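Local coordinates for protein 11S globulin (Wrightia tinctoria, PDB 5WXU) that probably serves as a hexameric seed storage protein and nutrient reserve, and binds the plant hormone auxin (indole-3-acetic acid), at residues F153-D158 against K296-N301; V106-G111 against K177-V182. All coordinates share one frame; numbering follows the deposited sequence.

Contact 1. Residues F153-D158 against K296-N301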
# COMPACT_ATOMS: atom_id res chain seq x y z
N PHE B 153 -1.14 6.87 30.82
CA PHE B 153 -1.75 6.55 32.09
C PHE B 153 -2.52 5.28 31.83
O PHE B 153 -3.52 5.27 31.10
CB PHE B 153 -2.59 7.72 32.56
CG PHE B 153 -1.78 8.94 32.74
CD1 PHE B 153 -1.49 9.77 31.66
CD2 PHE B 153 -1.19 9.21 33.95
CE1 PHE B 153 -0.68 10.87 31.80
CE2 PHE B 153 -0.37 10.32 34.10
CZ PHE B 153 -0.12 11.15 33.04
N ILE B 154 -2.08 4.22 32.45
CA ILE B 154 -2.62 2.88 32.20
C ILE B 154 -3.50 2.43 33.37
O ILE B 154 -3.34 2.88 34.53
CB ILE B 154 -1.53 1.84 31.86
CG1 ILE B 154 -0.57 1.64 33.06
CG2 ILE B 154 -0.83 2.24 30.56
CD1 ILE B 154 0.38 0.49 32.97
N ARG B 155 -4.47 1.59 33.04
CA ARG B 155 -5.41 1.10 34.09
C ARG B 155 -5.94 -0.22 33.69
O ARG B 155 -5.81 -0.61 32.53
CB ARG B 155 -6.56 2.11 34.30
CG ARG B 155 -7.53 2.25 33.11
CD ARG B 155 -8.50 3.41 33.28
NE ARG B 155 -9.18 3.67 31.98
CZ ARG B 155 -10.34 3.14 31.57
NH1 ARG B 155 -11.06 2.30 32.32
NH2 ARG B 155 -10.77 3.44 30.34
N GLN B 156 -6.57 -0.91 34.65
CA GLN B 156 -7.11 -2.20 34.45
C GLN B 156 -7.99 -2.25 33.17
O GLN B 156 -8.86 -1.36 32.97
CB GLN B 156 -7.96 -2.65 35.68
CG GLN B 156 -8.54 -4.05 35.54
CD GLN B 156 -9.39 -4.52 36.75
OE1 GLN B 156 -9.63 -3.76 37.65
NE2 GLN B 156 -9.95 -5.71 36.66
N GLY B 157 -7.72 -3.26 32.34
CA GLY B 157 -8.45 -3.46 31.10
C GLY B 157 -7.68 -2.96 29.86
O GLY B 157 -8.05 -3.30 28.74
N ASP B 158 -6.66 -2.13 30.08
CA ASP B 158 -5.78 -1.69 28.99
C ASP B 158 -5.01 -2.82 28.37
O ASP B 158 -4.50 -3.70 29.04
CB ASP B 158 -4.83 -0.57 29.45
CG ASP B 158 -5.48 0.76 29.59
OD1 ASP B 158 -6.60 0.95 29.23
OD2 ASP B 158 -4.83 1.73 30.06
N LYS B 296 -2.38 2.01 23.16
CA LYS B 296 -3.26 1.16 23.95
C LYS B 296 -4.71 1.44 23.73
O LYS B 296 -5.08 2.49 23.24
CB LYS B 296 -2.95 1.38 25.44
CG LYS B 296 -3.30 2.73 25.96
CD LYS B 296 -2.68 2.85 27.34
CE LYS B 296 -3.15 4.05 28.09
NZ LYS B 296 -4.60 4.02 28.40
N GLU B 297 -5.52 0.48 24.19
CA GLU B 297 -6.96 0.64 24.26
C GLU B 297 -7.46 -0.18 25.44
O GLU B 297 -6.94 -1.25 25.73
CB GLU B 297 -7.53 0.11 22.97
CG GLU B 297 -9.03 0.30 22.78
CD GLU B 297 -9.46 0.34 21.33
OE1 GLU B 297 -8.75 0.97 20.51
OE2 GLU B 297 -10.49 -0.25 20.97
N ASN B 298 -8.50 0.33 26.07
CA ASN B 298 -9.14 -0.36 27.19
C ASN B 298 -10.30 -1.22 26.70
O ASN B 298 -11.15 -0.77 25.93
CB ASN B 298 -9.59 0.66 28.25
CG ASN B 298 -9.93 0.01 29.54
OD1 ASN B 298 -10.99 -0.60 29.66
ND2 ASN B 298 -9.04 0.13 30.52
N LEU B 299 -10.31 -2.48 27.12
CA LEU B 299 -11.31 -3.44 26.64
C LEU B 299 -12.35 -3.75 27.74
O LEU B 299 -13.19 -4.59 27.48
CB LEU B 299 -10.66 -4.69 26.22
CG LEU B 299 -9.70 -4.57 25.07
CD1 LEU B 299 -9.27 -5.94 24.63
CD2 LEU B 299 -10.37 -3.79 23.89
N LEU B 300 -12.25 -3.09 28.90
CA LEU B 300 -13.00 -3.57 30.06
C LEU B 300 -14.43 -3.13 30.13
O LEU B 300 -15.27 -3.90 30.69
CB LEU B 300 -12.32 -3.14 31.37
CG LEU B 300 -12.91 -3.68 32.64
CD1 LEU B 300 -13.21 -5.16 32.58
CD2 LEU B 300 -11.88 -3.38 33.71
N ASN B 301 -14.72 -1.93 29.65
CA ASN B 301 -16.11 -1.45 29.66
C ASN B 301 -17.05 -2.32 28.83
O ASN B 301 -16.82 -2.57 27.64
CB ASN B 301 -16.27 -0.01 29.10
CG ASN B 301 -17.58 0.67 29.56
OD1 ASN B 301 -18.69 0.10 29.55
ND2 ASN B 301 -17.45 1.90 29.94
O HOH W 1 -13.22 0.91 31.34

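Contact 2. Residues V106-G111 against K177-V182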
# COMPACT_ATOMS: atom_id res chain seq x y z
N VAL B 106 -3.22 -5.04 31.25
CA VAL B 106 -3.26 -4.54 32.62
C VAL B 106 -4.39 -5.27 33.32
O VAL B 106 -5.58 -4.92 33.19
CB VAL B 106 -3.41 -3.03 32.71
CG1 VAL B 106 -3.31 -2.62 34.21
CG2 VAL B 106 -2.35 -2.35 31.83
N VAL B 107 -3.99 -6.24 34.15
CA VAL B 107 -4.91 -7.19 34.81
C VAL B 107 -5.54 -6.57 36.05
O VAL B 107 -6.72 -6.81 36.36
CB VAL B 107 -4.13 -8.48 35.18
CG1 VAL B 107 -4.99 -9.40 36.04
CG2 VAL B 107 -3.78 -9.26 33.94
N GLN B 108 -4.78 -5.70 36.71
CA GLN B 108 -5.21 -4.99 37.91
C GLN B 108 -4.35 -3.76 38.11
O GLN B 108 -3.18 -3.79 37.83
CB GLN B 108 -5.04 -5.92 39.11
CG GLN B 108 -5.18 -5.26 40.48
CD GLN B 108 -4.89 -6.26 41.62
OE1 GLN B 108 -5.58 -7.28 41.72
NE2 GLN B 108 -3.90 -5.96 42.48
N GLY B 109 -4.95 -2.71 38.64
CA GLY B 109 -4.22 -1.57 39.09
C GLY B 109 -4.24 -0.47 38.09
O GLY B 109 -4.99 -0.53 37.10
N HIS B 110 -3.47 0.53 38.37
CA HIS B 110 -3.32 1.69 37.49
C HIS B 110 -2.00 2.36 37.74
O HIS B 110 -1.38 2.27 38.83
CB HIS B 110 -4.50 2.68 37.56
CG HIS B 110 -4.55 3.48 38.81
ND1 HIS B 110 -5.24 3.09 39.93
CD2 HIS B 110 -4.03 4.70 39.08
CE1 HIS B 110 -5.09 4.01 40.87
NE2 HIS B 110 -4.38 5.01 40.38
N GLY B 111 -1.45 2.96 36.69
CA GLY B 111 -0.15 3.54 36.82
C GLY B 111 0.29 4.33 35.61
O GLY B 111 -0.53 4.79 34.89
N LYS B 177 -1.61 -3.59 43.96
CA LYS B 177 -0.48 -3.99 43.07
C LYS B 177 -0.95 -3.76 41.63
O LYS B 177 -2.12 -3.94 41.32
CB LYS B 177 -0.13 -5.46 43.28
CG LYS B 177 0.58 -5.65 44.60
CD LYS B 177 0.89 -7.08 44.94
CE LYS B 177 1.86 -7.13 46.11
NZ LYS B 177 2.00 -8.50 46.67
N LEU B 178 0.00 -3.34 40.80
CA LEU B 178 -0.19 -3.23 39.35
C LEU B 178 0.24 -4.53 38.74
O LEU B 178 1.36 -4.94 38.95
CB LEU B 178 0.63 -2.10 38.87
CG LEU B 178 0.68 -1.83 37.35
CD1 LEU B 178 -0.69 -1.45 36.85
CD2 LEU B 178 1.63 -0.70 37.05
N VAL B 179 -0.64 -5.23 38.02
CA VAL B 179 -0.34 -6.60 37.59
C VAL B 179 -0.42 -6.51 36.04
O VAL B 179 -1.46 -6.09 35.53
CB VAL B 179 -1.34 -7.64 38.11
CG1 VAL B 179 -1.14 -8.97 37.46
CG2 VAL B 179 -1.22 -7.72 39.64
N LEU B 180 0.73 -6.76 35.43
CA LEU B 180 0.87 -6.80 33.96
C LEU B 180 1.11 -8.22 33.41
O LEU B 180 2.07 -8.91 33.79
CB LEU B 180 2.00 -5.88 33.57
CG LEU B 180 2.03 -4.44 34.11
CD1 LEU B 180 3.29 -3.77 33.65
CD2 LEU B 180 0.75 -3.63 33.81
N LEU B 181 0.29 -8.65 32.46
CA LEU B 181 0.47 -9.89 31.78
C LEU B 181 1.04 -9.49 30.40
O LEU B 181 0.34 -8.82 29.67
CB LEU B 181 -0.80 -10.62 31.55
CG LEU B 181 -0.58 -11.96 30.81
CD1 LEU B 181 -0.31 -12.99 31.87
CD2 LEU B 181 -1.70 -12.34 29.86
N VAL B 182 2.25 -9.93 30.11
CA VAL B 182 3.05 -9.55 28.90
C VAL B 182 3.19 -10.81 28.05
O VAL B 182 3.75 -11.85 28.48
CB VAL B 182 4.42 -9.03 29.23
CG1 VAL B 182 5.09 -8.53 27.96
CG2 VAL B 182 4.38 -7.91 30.28

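Contact 1. Residues F153-D158 against K296-N301
The charged part of this contact centres on the buried Asp158 carboxylate. Lys296, its chain bent at the last torsion (chi4 65°), brings NZ to 2.8 Å from Asp158 OD2 in a salt bridge, and NZ also bonds weakly to Phe153 O. Asp158 OD2 also accepts from Arg155 N, so two donors grip it from opposite faces of the carboxylate, each well out of its plane; this probably favours the ionised form.

Among the remaining hydrogen bonds, Asn298 makes the most. Its ND2 donates to the backbone Gln156 O and to the carboxylate oxygen Asp158 OD1, both at 2.9 Å and close to the amide plane, which fixes the amide's rotation. Its OD1 takes the backbone N of Leu300 in an Asx turn. Leu299 N reaches Gly157 O almost straight, 2.9 Å at 168°.

By stacking, the Arg155 guanidinium lies flat on the Asn298 amide, the planes 6° apart and ND2 over the guanidinium centre. Water 1 joins Arg155 NH1 to Asn298 OD1.

In apolar contact, Ile154 CG2 crosses the Lys296 chain at about a right angle, touching CD, and Leu300 CD2 meets Gln156 CG at 3.9 Å. A side chain on Gly157 would hit Leu300 CB.

After a type II turn with glycine third, Asp158, opening strand 158-162, pairs with Asn298 of 296-298, the sheet's outermost strand within this chain: an antiparallel non-hydrogen-bonded pair of the N-terminal cupin barrel.

Contact 2. Residues V106-G111 against K177-V182
Val179 bonds the opposite strand with both its backbone N and its O. The O accepts from Val107 N at 2.9 Å and the N donates to Gln108 O at 2.9 Å, each bond in the carbonyl plane of its acceptor. Beside this pair, the Gln108 side chain runs out extended, CG anti to the backbone N, until NE2 meets Lys177 O at 2.9 Å, slightly above the carbonyl plane. An alanine in place of Gln108 would remove that amide and would probably loosen the chain at Lys177, just before strand 178-185. Gly109, next along, takes a backbone shape (phi 99°) that calls for glycine, and a side chain there would strike Lys177 O.

Side chains fill in on both faces. On one, Val106 CG2 lies alongside Leu180 CD2, the two chains pointing the same way, while Val106 CG1 meets Leu178 CD1 at 3.9 Å. On the other, Val107 CB sits over Val179 CG1 at 3.8 Å, and Val107 CG2 touches Leu181 CB.

Farther out, strand 80-87 flanks strand 178-185, bonding Leu178 to Ile87, and Tyr357 of the second cupin domain packs on Val107 and Leu181.

Val107 and Gln108 together face Val179: a classic beta bulge between antiparallel strands of the cupin barrel.

Contacts 1 and 2 lie side by side, their centres about 10 Å apart, and they touch through the backbone: Gly157 N probably bonds to Val106 O and Ile154 O to Gly111 N. Their segments alternate along the chain in the order 106-111, 153-158, 177-182, 296-301. In the seven-strand antiparallel sheet, strand 102-108 stands between 178-185 and 158-162, with 296-298 at the outer edge; strands 110-115 and 146-155 pair in the other sheet of the N-terminal cupin domain. Segments 106-111 and 153-158 are thus both where the chain passes from one of these sheets to the other, and contact 1 adds a late strand that leads into the second cupin domain.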